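Local coordinates for protein putative polyphosphate kinase 2 (Pseudomonas aeruginosa PAO1, PDB 3CZP) that uses inorganic polyphosphate as phosphate donor to convert AMP to ADP, and less efficiently GMP to GDP, with magnesium as cofactor, at residues 136-140 with 202-207. Residue numbers count along the deposited sequence, not the author numbering.
Sequences ERFER and RTSRDY. With ACT (acetate ion), chain D; EDO (1,2-ethanediol), chain G.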
# COMPACT_ATOMS: atom_id res chain seq x y z
N GLU A 136 18.01 -12.83 12.80
CA GLU A 136 17.81 -12.92 14.22
C GLU A 136 17.30 -11.57 14.71
O GLU A 136 16.33 -11.49 15.43
CB GLU A 136 19.08 -13.42 14.93
CG GLU A 136 18.98 -13.81 16.38
CD GLU A 136 18.91 -12.63 17.35
OE1 GLU A 136 19.34 -11.50 17.05
OE2 GLU A 136 18.38 -12.87 18.45
N ARG A 137 17.95 -10.48 14.31
CA ARG A 137 17.56 -9.13 14.76
C ARG A 137 16.13 -8.71 14.26
O ARG A 137 15.40 -8.05 14.98
CB ARG A 137 18.64 -8.10 14.38
CG ARG A 137 19.95 -8.26 15.18
CD ARG A 137 21.01 -7.17 14.89
NE ARG A 137 21.04 -6.73 13.47
CZ ARG A 137 21.85 -7.18 12.50
NH1 ARG A 137 22.75 -8.09 12.71
NH2 ARG A 137 21.73 -6.67 11.28
N PHE A 138 15.82 -9.01 13.02
CA PHE A 138 14.52 -8.71 12.41
C PHE A 138 13.45 -9.48 13.20
O PHE A 138 12.54 -8.88 13.76
CB PHE A 138 14.58 -9.09 10.94
CG PHE A 138 13.30 -8.91 10.19
CD1 PHE A 138 12.72 -7.71 10.06
CD2 PHE A 138 12.67 -10.00 9.61
CE1 PHE A 138 11.53 -7.57 9.39
CE2 PHE A 138 11.52 -9.85 8.91
CZ PHE A 138 10.95 -8.62 8.80
N GLU A 139 13.61 -10.79 13.33
CA GLU A 139 12.64 -11.59 14.10
C GLU A 139 12.47 -11.12 15.52
O GLU A 139 11.35 -11.09 16.02
CB GLU A 139 12.95 -13.04 14.09
CG GLU A 139 12.90 -13.54 12.65
CD GLU A 139 13.20 -14.95 12.49
OE1 GLU A 139 13.41 -15.64 13.51
OE2 GLU A 139 13.26 -15.37 11.28
N ARG A 140 13.57 -10.74 16.15
CA ARG A 140 13.49 -10.27 17.56
C ARG A 140 12.61 -9.04 17.71
O ARG A 140 11.86 -8.90 18.69
CB ARG A 140 14.88 -10.04 18.12
CG ARG A 140 14.92 -9.73 19.60
CD ARG A 140 16.28 -9.31 20.09
NE ARG A 140 17.10 -10.51 20.21
CZ ARG A 140 17.15 -11.31 21.29
NH1 ARG A 140 16.49 -11.02 22.42
NH2 ARG A 140 17.89 -12.40 21.23
N ARG A 202 21.46 -20.81 15.17
CA ARG A 202 21.65 -19.40 15.46
C ARG A 202 20.34 -18.59 15.59
O ARG A 202 20.32 -17.52 16.19
CB ARG A 202 22.58 -18.78 14.40
CG ARG A 202 23.92 -19.46 14.37
CD ARG A 202 24.95 -18.75 13.57
NE ARG A 202 26.21 -19.50 13.52
CZ ARG A 202 27.29 -19.09 12.88
NH1 ARG A 202 28.38 -19.86 12.89
NH2 ARG A 202 27.30 -17.94 12.22
N THR A 203 19.27 -19.09 15.00
CA THR A 203 18.02 -18.34 14.91
C THR A 203 16.88 -19.01 15.64
O THR A 203 15.74 -18.51 15.59
CB THR A 203 17.64 -18.09 13.45
OG1 THR A 203 17.45 -19.34 12.80
CG2 THR A 203 18.74 -17.23 12.75
N SER A 204 17.14 -20.12 16.29
CA SER A 204 16.14 -20.72 17.15
C SER A 204 16.24 -20.07 18.53
O SER A 204 17.20 -20.22 19.20
CB SER A 204 16.33 -22.23 17.26
OG SER A 204 15.08 -22.80 17.69
N ARG A 205 15.20 -19.35 18.92
CA ARG A 205 15.17 -18.59 20.16
C ARG A 205 13.96 -19.02 20.94
O ARG A 205 13.01 -19.62 20.38
CB ARG A 205 15.06 -17.09 19.87
CG ARG A 205 16.25 -16.51 19.23
CD ARG A 205 17.30 -16.33 20.28
NE ARG A 205 18.52 -15.76 19.73
CZ ARG A 205 19.49 -16.45 19.17
NH1 ARG A 205 19.40 -17.76 19.09
NH2 ARG A 205 20.56 -15.82 18.74
N ASP A 206 13.97 -18.72 22.23
CA ASP A 206 12.86 -19.10 23.11
C ASP A 206 11.53 -18.44 22.67
O ASP A 206 10.43 -19.04 22.77
CB ASP A 206 13.20 -18.74 24.55
CG ASP A 206 14.24 -19.69 25.18
OD1 ASP A 206 14.65 -20.72 24.54
OD2 ASP A 206 14.65 -19.36 26.33
N TYR A 207 11.62 -17.20 22.20
CA TYR A 207 10.42 -16.45 21.72
C TYR A 207 10.07 -16.73 20.26
O TYR A 207 9.07 -16.25 19.78
CB TYR A 207 10.65 -14.95 21.91
CG TYR A 207 11.92 -14.48 21.26
CD1 TYR A 207 11.97 -14.24 19.91
CD2 TYR A 207 13.09 -14.38 21.99
CE1 TYR A 207 13.10 -13.88 19.30
CE2 TYR A 207 14.25 -13.98 21.37
CZ TYR A 207 14.23 -13.71 20.05
OH TYR A 207 15.36 -13.36 19.44
C ACT D . 16.52 -16.27 23.86
O ACT D . 16.65 -17.50 23.60
OXT ACT D . 17.47 -15.52 23.53
CH3 ACT D . 15.30 -15.70 24.52
C1 EDO G . 11.53 -11.07 22.14
O1 EDO G . 10.26 -11.05 22.83
C2 EDO G . 12.70 -11.01 23.13
O2 EDO G . 13.56 -9.86 22.95
O HOH W 1 15.41 -15.45 15.63
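A three-residue salt-bridge network ties helix 125-144 to the loop that follows helix 186-203, in the N-terminal PPK2 domain, where the chain turns off toward strand 210-214. At its centre is Glu-136 OE2. Arg-140 NH2, one turn further along the same helix, donates a hydrogen bond to Glu-136 OE2 at 2.9 Å, part of a salt bridge, and from the other segment Arg-205 NE does the same to Glu-136 OE2 at 3.2 Å. The shared carboxylate explains how two arginines can sit so close, with Arg-140 NH2 only 3.7 Å from Arg-205 NE. Tyr-207 lies beside this network, its OH over one face of the Arg-140 guanidinium, 3.2 Å from NH2 of Arg-140. Deeper in, the backbones come together, with CA of Glu-136 5.5 Å from CA of Thr-203. There a water bridges the segments, donating to Glu-139 OE1 (2.9 Å) and to Thr-203 O (3.1 Å). Lys-151 of strand 148-155 also makes a salt bridge to Glu-139 OE1 and a hydrogen bond to Thr-203 O, while Glu-139 OE2 accepts from Tyr-111 and Trp-110. Helix and loop pack beside a five-stranded parallel sheet of order 2-3-1-4-5, the P-loop kinase-like fold of PPK2, here in the domain that seems catalytically inactive.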